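Local coordinates for chitinase A (Cycas revoluta, PDB 4MNK), which probably hydrolyses the glycosidic bonds of chitin as a class V plant enzyme of glycoside hydrolase family 18, and here holds bound N-acetylglucosamine oligosaccharide, at residues A[4-8]-A[322-326]; A[30-34]-A[54-58]; A[175-181]-A[224-230]; A[238-242]-A[328-333]; A[271-277]-A[302-307]. All blocks are in the same frame, centred on the assembly; numbering follows the deposited sequence.

How the contacts relate
Contacts 1, 2 and 4 run round the TIM barrel of the family 18 glycoside hydrolases. In contact 1 the first barrel strand meets the last, and contact 2, centred about 17 Å away, lays a helix against the next strand; G8 O and Y32 N, 2.8 Å apart, stitch the two together. Contact 4 continues the last strand to the sugar-binding end, where F241, W328 and Q332 belong to the glycan pocket; F326 O and I238 N, 2.8 Å apart, tie it to contact 1, and A34 of contact 2 packs on W328. Contact 5 joins elements inserted between the two segments of contact 4, the centres about 10 Å apart. Contact 3 lies apart on the outer shell, touching none of the others.

Contact 1: A[4-8]-A[322-326]; sequences ALKVG and LGGYF
Strands 5-8 and 324-326 run parallel, their short axes 4.8 Å apart at an angle of 5°. L5 bonds both ways: its N donates to G323 O at 2.8 Å and its O accepts from Y325 N, and V7 N donates to Y325 O. Before the strands, a water bridges A4 N and G323 O. G324 CA lies 3.2 Å from L5 O, where a CB would clash. On one side of the pair the Y325 ring, its CG between the backbone N and carbonyl carbon (chi1 58°), carries K6 CA and L5 O over one face, toward the rim, and Y325 OH lies 3.3 Å from K6 CG; K6 NZ bonds S343. Y325 also touches A342, S343 and W346 of helix 337-346. Replacing Y325 by an alanine would probably leave the K6 methylenes without the hydroxyl they pack on and open a gap toward that helix. On the other side V7 CB meets F326 CB at 3.4 Å. Such pairing of first and last strands closes a TIM barrel.

Contact 2: A[30-34]-A[54-58]; sequences HLYYA and TAEDF
The Y33 and F58 rings form a T-shaped pair, planes at 89° and centroids 5.6 Å apart, in which the edge of Y33 is turned to the face of F58. Y33 CD1 makes the touch, 3.9 Å from F58 CG. Both side chains stand with CG opposite the backbone N (chi1 -176° for Y33), which carries the tyrosine ring toward the helix, beside A55. Among the apolar contacts, Y33 CE1 lies 3.6 Å from A55 CA, T54 CG2 sits at the ring edge near the hydroxyl, and L31 CB reaches F58 CZ. Backbone carbonyls also border the F58 ring: L31 O is in its plane at the edge, 4.0 Å from F58 CE2. Were Y33 a serine, F58 would probably lose its edge-on partner and a gap would open beside A55. No hydrogen bond joins the two segments. Segments 30-34 and 54-58 run antiparallel (177°), in the beta-alpha-beta unit of strand 30-36, helix 52-63 and strand 70-77, with F112 against both rings and Y110 of helix 93-110 against A55.

Contact 3: A[175-181]-A[224-230]; sequences YPVQFIA and FLAAGMP
Y175 meets F224 obliquely, its CD1 4.0 Å from F224 CE2, with the ring planes 37° apart; its hydroxyl is bonded to Y161 N. After P176, the N-cap of helix 177-183, V177 carries the centre of the contact. Its CG2, lodged between backbone N and carbonyl carbon, comes to 3.3 Å from A227 O, while CG1 touches A227 CB at 3.9 Å and also approaches the edge of the F224 ring. V177 CB lies against M229 CE. One turn on, I180 CG2 meets the same methyl at 3.7 Å. The methionine chain is bent at both chi2 (72°) and chi3 (84°), which folds its methyl back between V177 and I180. A181 then closes the row, its CB 3.7 Å from P230 CD. The partner segment turns sharply at G228, where helix 217-227 ends in a Schellman motif. The motif sends M229 and P230 along the first turn of helix 177-183, joining two outer-layer helices of the barrel through mostly apolar packing, with no hydrogen bond between the segments.

Contact 4: A[238-242]-A[328-333]; sequences IPLFG and WSVNQD. With NAG (2-acetamido-2-deoxy-beta-D-glucopyranose), chain B; NAG (2-acetamido-2-deoxy-beta-D-glucopyranose), chain C.
Over one face of the W328 indole, offset toward the rim, C3 of NAG (chain B) stands 3.5 Å above the plane, and S329 CB sits over the centre of the opposite face. At its edge are the acetamido group of NAG (chain C) and F241 CE1, 3.8 Å from W328 CD1. The F241 ring takes the acetamido methyl C8 of NAG (chain C) over the centre of one face, 3.6 Å above the plane, while Q332 OE1 and W328 O lie at its edge. Two donors grip the carbonyl O7 of that acetamido group, W328 NE1 at 2.9 Å (157° at the hydrogen) and Q332 NE2 at 2.9 Å with a more bent approach of 132°. Methyl and carbonyl are thus both engaged in the glycan pocket at the C-terminal ends of the barrel strands, where Y192 and D118 also hydrogen-bond the bound glycan. A cis peptide links W328 to S329, as is characteristic of this tryptophan in family 18 chitinases. S329 N donates to Q332 OE1 from above the carbonyl plane, so the Q332 amide is held at both ends. Behind the pocket, the parallel pairing of P239 with W328 is bracketed by hydrogen bonds from W328 N to I238 O (3.3 Å) and from L240 N to W328 O (2.8 Å). L240 packs against the flanks of the 3-10 segment 330-332, CD1 3.4 Å from S329 O and CD2 against D333.

Contact 5: A[271-277]-A[302-307]; sequences FSEIQNF and VGYDNQ
I274 makes a CH-pi contact with Y304: its CG2 stands over the centre of the ring, 3.6 Å from the centroid and 12° off the normal. The side chains run alongside with opposite sense, which also brings I274 CD1 to 3.6 Å from Y304 CB. The tyrosine hydroxyl ends on E284 OE1. Other packing flanks this pair. V302 CG2 meets I274 CD1 at 3.9 Å and its CG1 meets F277 CD1. F271, with CG opposite its backbone N (chi1 -178°), packs CE2 3.5 Å from D305 O, a buried carbonyl with no hydrogen-bonding partner. Helix 271-279 and strand 300-304 belong to the alpha+beta insertion that family 18 chitinases of this kind carry on the TIM barrel; segment 271-277 lies across strand 302-304 at a crossing angle of -128°. No hydrogen bond joins the segments directly. One water accepts from Q275 NE2 at 2.8 Å and donates to Q307 OE1, bridging the helix to Q307, the first residue of helix 307-319, whose N-cap is N306.

Contact 1: A[4-8]-A[322-326]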
# COMPACT_ATOMS: atom_id res chain seq x y z
N ALA A 4 16.91 5.55 1.62
CA ALA A 4 15.63 6.32 1.68
C ALA A 4 14.66 5.88 0.58
O ALA A 4 14.76 6.33 -0.56
CB ALA A 4 15.90 7.81 1.59
N LEU A 5 13.74 4.99 0.94
CA LEU A 5 12.79 4.42 -0.01
C LEU A 5 11.60 5.35 -0.19
O LEU A 5 10.92 5.70 0.77
CB LEU A 5 12.35 3.03 0.45
CG LEU A 5 13.47 1.99 0.62
CD1 LEU A 5 13.02 0.85 1.51
CD2 LEU A 5 13.95 1.47 -0.72
N LYS A 6 11.37 5.76 -1.44
CA LYS A 6 10.24 6.62 -1.79
C LYS A 6 9.40 5.83 -2.79
O LYS A 6 9.73 5.74 -3.97
CB LYS A 6 10.73 7.93 -2.40
CG LYS A 6 11.66 8.72 -1.48
CD LYS A 6 12.17 9.99 -2.15
CE LYS A 6 12.98 10.84 -1.19
NZ LYS A 6 13.64 11.99 -1.87
N VAL A 7 8.32 5.24 -2.29
CA VAL A 7 7.61 4.19 -3.02
C VAL A 7 6.23 4.66 -3.48
O VAL A 7 5.52 5.34 -2.74
CB VAL A 7 7.50 2.91 -2.16
CG1 VAL A 7 6.77 1.81 -2.89
CG2 VAL A 7 8.88 2.42 -1.76
N GLY A 8 5.85 4.30 -4.70
CA GLY A 8 4.53 4.62 -5.22
C GLY A 8 3.90 3.43 -5.92
O GLY A 8 4.58 2.69 -6.63
N LEU A 322 12.78 4.65 9.88
CA LEU A 322 12.16 3.73 8.94
C LEU A 322 12.87 3.74 7.59
O LEU A 322 13.62 4.66 7.29
CB LEU A 322 10.66 4.04 8.79
CG LEU A 322 9.82 4.13 10.06
CD1 LEU A 322 8.35 4.27 9.70
CD2 LEU A 322 10.03 2.94 11.00
N GLY A 323 12.64 2.69 6.80
CA GLY A 323 13.24 2.58 5.47
C GLY A 323 12.76 3.65 4.51
O GLY A 323 13.48 4.02 3.59
N GLY A 324 11.55 4.15 4.74
CA GLY A 324 10.95 5.18 3.91
C GLY A 324 9.45 5.19 4.01
O GLY A 324 8.89 4.85 5.05
N TYR A 325 8.80 5.60 2.93
CA TYR A 325 7.34 5.72 2.87
C TYR A 325 6.84 5.23 1.52
O TYR A 325 7.60 5.17 0.55
CB TYR A 325 6.91 7.18 3.08
CG TYR A 325 7.52 8.13 2.07
CD1 TYR A 325 6.93 8.32 0.82
CD2 TYR A 325 8.68 8.83 2.36
CE1 TYR A 325 7.50 9.18 -0.12
CE2 TYR A 325 9.25 9.70 1.44
CZ TYR A 325 8.65 9.87 0.20
OH TYR A 325 9.21 10.73 -0.71
N PHE A 326 5.55 4.88 1.46
CA PHE A 326 4.90 4.57 0.19
C PHE A 326 3.56 5.28 0.07
O PHE A 326 2.94 5.61 1.07
CB PHE A 326 4.78 3.05 -0.05
CG PHE A 326 3.60 2.39 0.62
CD1 PHE A 326 2.33 2.45 0.06
CD2 PHE A 326 3.78 1.66 1.79
CE1 PHE A 326 1.25 1.82 0.68
CE2 PHE A 326 2.71 1.02 2.41
CZ PHE A 326 1.44 1.10 1.85
O HOH W 1 16.02 2.98 3.41

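Contact 2: A[30-34]-A[54-58]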
# COMPACT_ATOMS: atom_id res chain seq x y z
N HIS A 30 11.15 3.77 -6.13
CA HIS A 30 10.54 2.50 -6.54
C HIS A 30 9.08 2.70 -6.90
O HIS A 30 8.34 3.37 -6.17
CB HIS A 30 10.67 1.44 -5.44
CG HIS A 30 12.08 1.10 -5.10
ND1 HIS A 30 12.88 1.91 -4.33
CD2 HIS A 30 12.85 0.04 -5.46
CE1 HIS A 30 14.08 1.36 -4.21
NE2 HIS A 30 14.09 0.23 -4.89
N LEU A 31 8.68 2.14 -8.03
CA LEU A 31 7.29 2.21 -8.48
C LEU A 31 6.75 0.81 -8.72
O LEU A 31 7.40 -0.02 -9.36
CB LEU A 31 7.17 3.06 -9.75
CG LEU A 31 7.35 4.56 -9.54
CD1 LEU A 31 7.62 5.25 -10.87
CD2 LEU A 31 6.14 5.17 -8.83
N TYR A 32 5.56 0.56 -8.17
CA TYR A 32 4.93 -0.75 -8.25
C TYR A 32 3.81 -0.75 -9.28
O TYR A 32 3.02 0.20 -9.36
CB TYR A 32 4.33 -1.14 -6.91
CG TYR A 32 5.28 -1.55 -5.80
CD1 TYR A 32 6.35 -0.74 -5.40
CD2 TYR A 32 5.07 -2.73 -5.11
CE1 TYR A 32 7.20 -1.13 -4.36
CE2 TYR A 32 5.90 -3.12 -4.07
CZ TYR A 32 6.95 -2.32 -3.70
OH TYR A 32 7.76 -2.71 -2.66
N TYR A 33 3.73 -1.84 -10.04
CA TYR A 33 2.60 -2.14 -10.91
C TYR A 33 1.64 -3.03 -10.12
O TYR A 33 2.03 -4.09 -9.65
CB TYR A 33 3.11 -2.87 -12.15
CG TYR A 33 2.07 -3.19 -13.20
CD1 TYR A 33 2.03 -2.48 -14.39
CD2 TYR A 33 1.14 -4.22 -13.02
CE1 TYR A 33 1.09 -2.76 -15.37
CE2 TYR A 33 0.19 -4.51 -14.00
CZ TYR A 33 0.17 -3.78 -15.17
OH TYR A 33 -0.75 -4.05 -16.15
N ALA A 34 0.39 -2.58 -9.98
CA ALA A 34 -0.63 -3.31 -9.23
C ALA A 34 -1.82 -3.62 -10.14
O ALA A 34 -2.43 -2.69 -10.66
CB ALA A 34 -1.09 -2.48 -8.03
N THR A 54 0.70 -3.00 -21.57
CA THR A 54 0.80 -2.04 -20.47
C THR A 54 1.86 -2.46 -19.45
O THR A 54 2.67 -1.64 -19.01
CB THR A 54 -0.58 -1.85 -19.81
OG1 THR A 54 -1.51 -1.34 -20.77
CG2 THR A 54 -0.50 -0.88 -18.63
N ALA A 55 1.86 -3.74 -19.09
CA ALA A 55 2.83 -4.28 -18.13
C ALA A 55 4.26 -4.19 -18.66
O ALA A 55 5.17 -3.82 -17.92
CB ALA A 55 2.48 -5.70 -17.77
N GLU A 56 4.45 -4.53 -19.93
CA GLU A 56 5.77 -4.46 -20.55
C GLU A 56 6.30 -3.03 -20.63
O GLU A 56 7.47 -2.77 -20.36
CB GLU A 56 5.74 -5.08 -21.94
CG GLU A 56 7.08 -4.98 -22.67
CD GLU A 56 7.03 -5.37 -24.13
OE1 GLU A 56 8.11 -5.36 -24.75
OE2 GLU A 56 5.95 -5.68 -24.66
N ASP A 57 5.43 -2.10 -21.00
CA ASP A 57 5.84 -0.72 -21.23
C ASP A 57 6.04 0.08 -19.95
O ASP A 57 6.68 1.12 -19.96
CB ASP A 57 4.83 0.01 -22.13
CG ASP A 57 4.88 -0.45 -23.58
OD1 ASP A 57 5.78 -1.24 -23.96
OD2 ASP A 57 4.01 0.01 -24.35
N PHE A 58 5.48 -0.42 -18.84
CA PHE A 58 5.49 0.31 -17.57
C PHE A 58 6.89 0.77 -17.16
O PHE A 58 7.10 1.96 -16.90
CB PHE A 58 4.87 -0.55 -16.46
CG PHE A 58 4.81 0.12 -15.12
CD1 PHE A 58 3.79 1.02 -14.82
CD2 PHE A 58 5.77 -0.15 -14.14
CE1 PHE A 58 3.72 1.65 -13.59
CE2 PHE A 58 5.71 0.48 -12.90
CZ PHE A 58 4.69 1.37 -12.62

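Contact 3: A[175-181]-A[224-230]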
# COMPACT_ATOMS: atom_id res chain seq x y z
N TYR A 175 2.66 -11.34 12.42
CA TYR A 175 3.73 -11.40 11.44
C TYR A 175 5.04 -11.82 12.09
O TYR A 175 5.46 -11.23 13.10
CB TYR A 175 3.91 -10.05 10.74
CG TYR A 175 2.75 -9.66 9.85
CD1 TYR A 175 1.77 -8.77 10.30
CD2 TYR A 175 2.64 -10.17 8.56
CE1 TYR A 175 0.70 -8.40 9.49
CE2 TYR A 175 1.57 -9.81 7.73
CZ TYR A 175 0.61 -8.92 8.20
OH TYR A 175 -0.45 -8.55 7.40
N PRO A 176 5.69 -12.86 11.54
CA PRO A 176 6.97 -13.31 12.09
C PRO A 176 8.10 -12.38 11.61
O PRO A 176 8.59 -12.53 10.49
CB PRO A 176 7.12 -14.73 11.54
CG PRO A 176 6.33 -14.73 10.26
CD PRO A 176 5.23 -13.72 10.43
N VAL A 177 8.49 -11.43 12.45
CA VAL A 177 9.34 -10.32 12.00
C VAL A 177 10.77 -10.72 11.63
O VAL A 177 11.34 -10.17 10.70
CB VAL A 177 9.34 -9.10 12.96
CG1 VAL A 177 7.92 -8.56 13.13
CG2 VAL A 177 9.95 -9.44 14.31
N GLN A 178 11.34 -11.68 12.36
CA GLN A 178 12.69 -12.16 12.06
C GLN A 178 12.71 -12.89 10.72
O GLN A 178 13.60 -12.68 9.89
CB GLN A 178 13.21 -13.05 13.19
CG GLN A 178 14.66 -13.46 13.04
CD GLN A 178 15.03 -14.59 13.97
OE1 GLN A 178 14.53 -15.71 13.83
NE2 GLN A 178 15.90 -14.31 14.92
N PHE A 179 11.71 -13.76 10.51
CA PHE A 179 11.49 -14.44 9.24
C PHE A 179 11.40 -13.44 8.09
O PHE A 179 12.09 -13.58 7.07
CB PHE A 179 10.19 -15.27 9.33
CG PHE A 179 9.76 -15.88 8.03
CD1 PHE A 179 10.11 -17.19 7.72
CD2 PHE A 179 9.00 -15.16 7.11
CE1 PHE A 179 9.71 -17.77 6.52
CE2 PHE A 179 8.60 -15.74 5.91
CZ PHE A 179 8.95 -17.04 5.61
N ILE A 180 10.55 -12.43 8.26
CA ILE A 180 10.33 -11.40 7.25
C ILE A 180 11.61 -10.61 6.96
O ILE A 180 11.96 -10.39 5.79
CB ILE A 180 9.18 -10.45 7.66
CG1 ILE A 180 7.83 -11.17 7.56
CG2 ILE A 180 9.19 -9.19 6.80
CD1 ILE A 180 6.68 -10.42 8.20
N ALA A 181 12.32 -10.19 8.01
CA ALA A 181 13.56 -9.43 7.84
C ALA A 181 14.64 -10.20 7.07
O ALA A 181 15.42 -9.62 6.33
CB ALA A 181 14.09 -8.97 9.19
N PHE A 224 5.54 -3.31 15.32
CA PHE A 224 6.54 -4.01 14.51
C PHE A 224 7.94 -3.87 15.11
O PHE A 224 8.69 -4.85 15.17
CB PHE A 224 6.52 -3.51 13.07
CG PHE A 224 5.40 -4.07 12.24
CD1 PHE A 224 4.28 -3.30 11.96
CD2 PHE A 224 5.48 -5.36 11.73
CE1 PHE A 224 3.24 -3.82 11.19
CE2 PHE A 224 4.44 -5.89 10.96
CZ PHE A 224 3.32 -5.12 10.69
N LEU A 225 8.27 -2.67 15.56
CA LEU A 225 9.58 -2.40 16.15
C LEU A 225 9.78 -3.14 17.47
O LEU A 225 10.86 -3.66 17.74
CB LEU A 225 9.79 -0.90 16.32
CG LEU A 225 9.89 -0.12 15.00
CD1 LEU A 225 9.83 1.37 15.25
CD2 LEU A 225 11.15 -0.49 14.24
N ALA A 226 8.72 -3.19 18.28
CA ALA A 226 8.76 -3.89 19.57
C ALA A 226 8.92 -5.40 19.39
O ALA A 226 9.52 -6.07 20.24
CB ALA A 226 7.51 -3.59 20.38
N ALA A 227 8.38 -5.93 18.30
CA ALA A 227 8.51 -7.35 17.97
C ALA A 227 9.93 -7.69 17.50
O ALA A 227 10.32 -8.86 17.53
CB ALA A 227 7.49 -7.75 16.91
N GLY A 228 10.67 -6.68 17.07
CA GLY A 228 12.07 -6.86 16.67
C GLY A 228 12.38 -6.62 15.21
O GLY A 228 13.46 -6.98 14.74
N MET A 229 11.45 -6.01 14.48
CA MET A 229 11.70 -5.67 13.08
C MET A 229 12.77 -4.59 12.98
O MET A 229 12.63 -3.54 13.62
CB MET A 229 10.41 -5.20 12.39
CG MET A 229 10.58 -4.97 10.89
SD MET A 229 10.74 -6.52 9.98
CE MET A 229 9.02 -6.95 9.77
N PRO A 230 13.83 -4.83 12.19
CA PRO A 230 14.79 -3.75 11.94
C PRO A 230 14.03 -2.57 11.33
O PRO A 230 13.25 -2.78 10.39
CB PRO A 230 15.75 -4.37 10.92
CG PRO A 230 15.63 -5.84 11.11
CD PRO A 230 14.21 -6.07 11.49

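Contact 4: A[238-242]-A[328-333]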
# COMPACT_ATOMS: atom_id res chain seq x y z
N ILE A 238 1.11 5.84 3.18
CA ILE A 238 0.33 7.07 3.26
C ILE A 238 -0.69 7.02 2.12
O ILE A 238 -0.32 6.80 0.96
CB ILE A 238 1.23 8.33 3.11
CG1 ILE A 238 2.35 8.33 4.16
CG2 ILE A 238 0.39 9.61 3.18
CD1 ILE A 238 3.42 9.40 3.96
N PRO A 239 -1.98 7.21 2.44
CA PRO A 239 -3.00 7.14 1.40
C PRO A 239 -3.09 8.42 0.57
O PRO A 239 -2.92 9.53 1.10
CB PRO A 239 -4.29 6.94 2.19
CG PRO A 239 -4.04 7.65 3.47
CD PRO A 239 -2.58 7.48 3.77
N LEU A 240 -3.33 8.26 -0.73
CA LEU A 240 -3.61 9.39 -1.61
C LEU A 240 -5.10 9.52 -1.89
O LEU A 240 -5.53 10.15 -2.86
CB LEU A 240 -2.80 9.28 -2.91
CG LEU A 240 -1.29 9.49 -2.74
CD1 LEU A 240 -0.57 9.25 -4.06
CD2 LEU A 240 -0.98 10.88 -2.19
N PHE A 241 -5.89 8.92 -1.00
CA PHE A 241 -7.34 9.01 -1.02
C PHE A 241 -7.81 9.29 0.40
O PHE A 241 -7.08 9.05 1.37
CB PHE A 241 -7.95 7.70 -1.52
CG PHE A 241 -7.75 6.54 -0.59
CD1 PHE A 241 -6.59 5.77 -0.65
CD2 PHE A 241 -8.71 6.21 0.36
CE1 PHE A 241 -6.39 4.70 0.21
CE2 PHE A 241 -8.52 5.13 1.23
CZ PHE A 241 -7.35 4.38 1.15
N GLY A 242 -9.03 9.80 0.51
CA GLY A 242 -9.67 10.01 1.80
C GLY A 242 -10.90 9.13 1.94
O GLY A 242 -11.40 8.60 0.95
N TRP A 328 -0.26 4.85 -1.69
CA TRP A 328 -1.31 4.18 -2.45
C TRP A 328 -2.42 5.20 -2.71
O TRP A 328 -3.01 5.70 -1.76
CB TRP A 328 -1.92 2.98 -1.69
CG TRP A 328 -3.07 2.42 -2.48
CD1 TRP A 328 -4.36 2.85 -2.45
CD2 TRP A 328 -3.00 1.39 -3.46
NE1 TRP A 328 -5.12 2.13 -3.35
CE2 TRP A 328 -4.31 1.23 -3.98
CE3 TRP A 328 -1.98 0.57 -3.95
CZ2 TRP A 328 -4.61 0.28 -4.97
CZ3 TRP A 328 -2.28 -0.37 -4.93
CH2 TRP A 328 -3.58 -0.50 -5.43
N SER A 329 -2.73 5.53 -3.97
CA SER A 329 -2.05 5.09 -5.19
C SER A 329 -1.82 6.33 -6.05
O SER A 329 -2.58 7.31 -5.95
CB SER A 329 -2.89 4.04 -5.94
OG SER A 329 -4.20 4.50 -6.24
N VAL A 330 -0.79 6.31 -6.88
CA VAL A 330 -0.27 7.54 -7.50
C VAL A 330 -1.21 8.23 -8.49
O VAL A 330 -1.10 9.43 -8.71
CB VAL A 330 1.14 7.35 -8.11
CG1 VAL A 330 2.13 6.92 -7.04
CG2 VAL A 330 1.12 6.35 -9.27
N ASN A 331 -2.14 7.48 -9.06
CA ASN A 331 -3.17 8.04 -9.94
C ASN A 331 -4.14 8.97 -9.21
O ASN A 331 -4.84 9.75 -9.85
CB ASN A 331 -3.96 6.92 -10.63
CG ASN A 331 -4.71 6.05 -9.65
OD1 ASN A 331 -5.94 5.92 -9.72
ND2 ASN A 331 -3.99 5.48 -8.71
N GLN A 332 -4.16 8.88 -7.88
CA GLN A 332 -5.12 9.64 -7.07
C GLN A 332 -4.65 11.06 -6.72
O GLN A 332 -5.42 11.84 -6.14
CB GLN A 332 -5.45 8.87 -5.80
CG GLN A 332 -6.14 7.53 -6.03
CD GLN A 332 -6.21 6.69 -4.76
OE1 GLN A 332 -5.33 6.75 -3.90
NE2 GLN A 332 -7.27 5.89 -4.65
N ASP A 333 -3.41 11.38 -7.07
CA ASP A 333 -2.84 12.71 -6.88
C ASP A 333 -2.21 13.09 -8.22
O ASP A 333 -0.99 12.98 -8.41
CB ASP A 333 -1.81 12.69 -5.75
CG ASP A 333 -1.28 14.08 -5.38
OD1 ASP A 333 -1.52 15.07 -6.11
OD2 ASP A 333 -0.61 14.17 -4.34
C1 NAG B . -5.41 -1.67 0.56
C2 NAG B . -4.98 -2.31 -0.76
C3 NAG B . -5.46 -1.50 -1.96
C4 NAG B . -6.91 -1.02 -1.83
C5 NAG B . -7.14 -0.41 -0.44
C6 NAG B . -8.57 0.08 -0.22
C7 NAG B . -2.60 -1.55 -0.67
C8 NAG B . -1.17 -1.97 -0.83
N2 NAG B . -3.53 -2.50 -0.85
O1 NAG B . -5.15 -2.56 1.63
O3 NAG B . -5.30 -2.26 -3.15
O4 NAG B . -7.14 -0.05 -2.83
O5 NAG B . -6.80 -1.36 0.54
O6 NAG B . -9.48 -1.00 -0.32
O7 NAG B . -2.86 -0.37 -0.38
C1 NAG C . -8.13 -0.50 -3.77
C2 NAG C . -8.79 0.71 -4.42
C3 NAG C . -9.86 0.28 -5.41
C4 NAG C . -9.35 -0.79 -6.39
C5 NAG C . -8.51 -1.87 -5.69
C6 NAG C . -7.76 -2.73 -6.70
C7 NAG C . -8.82 2.77 -3.10
C8 NAG C . -9.53 3.56 -2.04
N2 NAG C . -9.36 1.59 -3.41
O3 NAG C . -10.30 1.41 -6.13
O4 NAG C . -10.46 -1.41 -7.01
O5 NAG C . -7.57 -1.32 -4.79
O6 NAG C . -6.76 -1.97 -7.35
O7 NAG C . -7.80 3.22 -3.62

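Contact 5: A[271-277]-A[302-307]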
# COMPACT_ATOMS: atom_id res chain seq x y z
N PHE A 271 -7.30 12.20 -3.63
CA PHE A 271 -6.78 13.51 -3.22
C PHE A 271 -7.12 14.59 -4.25
O PHE A 271 -7.53 15.69 -3.88
CB PHE A 271 -5.28 13.45 -2.98
CG PHE A 271 -4.70 14.76 -2.51
CD1 PHE A 271 -3.94 15.54 -3.37
CD2 PHE A 271 -4.92 15.21 -1.21
CE1 PHE A 271 -3.40 16.75 -2.94
CE2 PHE A 271 -4.39 16.42 -0.77
CZ PHE A 271 -3.63 17.19 -1.64
N SER A 272 -6.96 14.27 -5.53
CA SER A 272 -7.28 15.22 -6.60
C SER A 272 -8.75 15.65 -6.56
O SER A 272 -9.06 16.83 -6.74
CB SER A 272 -6.89 14.66 -7.97
OG SER A 272 -5.49 14.49 -8.06
N GLU A 273 -9.64 14.70 -6.31
CA GLU A 273 -11.06 15.03 -6.17
C GLU A 273 -11.34 15.83 -4.90
O GLU A 273 -12.24 16.67 -4.88
CB GLU A 273 -11.94 13.78 -6.25
CG GLU A 273 -12.02 13.14 -7.65
CD GLU A 273 -12.64 14.04 -8.72
OE1 GLU A 273 -13.34 15.03 -8.38
OE2 GLU A 273 -12.44 13.76 -9.92
N ILE A 274 -10.57 15.58 -3.84
CA ILE A 274 -10.66 16.37 -2.61
C ILE A 274 -10.23 17.82 -2.86
O ILE A 274 -10.85 18.75 -2.34
CB ILE A 274 -9.86 15.72 -1.46
CG1 ILE A 274 -10.50 14.38 -1.08
CG2 ILE A 274 -9.80 16.65 -0.24
CD1 ILE A 274 -9.63 13.49 -0.21
N GLN A 275 -9.19 18.01 -3.67
CA GLN A 275 -8.79 19.35 -4.09
C GLN A 275 -9.90 20.06 -4.86
O GLN A 275 -10.15 21.25 -4.64
CB GLN A 275 -7.49 19.32 -4.91
CG GLN A 275 -6.29 18.72 -4.19
CD GLN A 275 -5.94 19.46 -2.91
OE1 GLN A 275 -5.28 20.50 -2.95
NE2 GLN A 275 -6.35 18.91 -1.78
N ASN A 276 -10.58 19.33 -5.74
CA ASN A 276 -11.75 19.86 -6.45
C ASN A 276 -12.87 20.23 -5.47
O ASN A 276 -13.50 21.27 -5.61
CB ASN A 276 -12.27 18.84 -7.47
CG ASN A 276 -11.28 18.57 -8.60
OD1 ASN A 276 -10.36 19.35 -8.85
ND2 ASN A 276 -11.48 17.45 -9.29
N PHE A 277 -13.08 19.36 -4.48
CA PHE A 277 -14.08 19.56 -3.43
C PHE A 277 -13.83 20.88 -2.70
O PHE A 277 -14.75 21.68 -2.51
CB PHE A 277 -14.00 18.35 -2.48
CG PHE A 277 -15.08 18.30 -1.42
CD1 PHE A 277 -14.74 18.01 -0.11
CD2 PHE A 277 -16.43 18.48 -1.74
CE1 PHE A 277 -15.72 17.91 0.89
CE2 PHE A 277 -17.42 18.39 -0.75
CZ PHE A 277 -17.06 18.11 0.56
N VAL A 302 -15.02 14.52 4.42
CA VAL A 302 -13.96 13.61 4.01
C VAL A 302 -12.70 13.81 4.86
O VAL A 302 -12.29 14.94 5.10
CB VAL A 302 -13.66 13.72 2.48
CG1 VAL A 302 -13.18 15.12 2.10
CG2 VAL A 302 -12.67 12.64 2.03
N GLY A 303 -12.12 12.70 5.33
CA GLY A 303 -10.86 12.73 6.07
C GLY A 303 -9.75 12.19 5.20
O GLY A 303 -9.93 11.18 4.51
N TYR A 304 -8.59 12.85 5.22
CA TYR A 304 -7.51 12.55 4.28
C TYR A 304 -6.19 13.12 4.78
O TYR A 304 -6.13 13.75 5.85
CB TYR A 304 -7.83 13.14 2.89
CG TYR A 304 -8.05 14.64 2.92
CD1 TYR A 304 -7.04 15.51 2.51
CD2 TYR A 304 -9.24 15.18 3.39
CE1 TYR A 304 -7.23 16.90 2.56
CE2 TYR A 304 -9.44 16.55 3.44
CZ TYR A 304 -8.44 17.40 3.03
OH TYR A 304 -8.66 18.76 3.09
N ASP A 305 -5.13 12.90 4.01
CA ASP A 305 -3.84 13.52 4.28
C ASP A 305 -3.61 14.68 3.34
O ASP A 305 -3.87 14.59 2.13
CB ASP A 305 -2.71 12.50 4.16
CG ASP A 305 -2.54 11.68 5.42
OD1 ASP A 305 -2.16 12.26 6.46
OD2 ASP A 305 -2.80 10.45 5.38
N ASN A 306 -3.14 15.79 3.89
CA ASN A 306 -2.82 16.96 3.08
C ASN A 306 -1.33 17.30 3.13
O ASN A 306 -0.53 16.52 3.65
CB ASN A 306 -3.71 18.17 3.44
CG ASN A 306 -3.37 18.79 4.80
OD1 ASN A 306 -2.48 18.33 5.52
ND2 ASN A 306 -4.10 19.84 5.14
N GLN A 307 -0.97 18.45 2.59
CA GLN A 307 0.42 18.86 2.50
C GLN A 307 1.11 18.86 3.87
O GLN A 307 2.23 18.37 4.02
CB GLN A 307 0.51 20.24 1.83
CG GLN A 307 0.02 20.27 0.36
CD GLN A 307 -1.45 20.64 0.16
OE1 GLN A 307 -2.35 20.17 0.88
NE2 GLN A 307 -1.71 21.47 -0.84
O HOH W 2 -5.42 19.94 0.61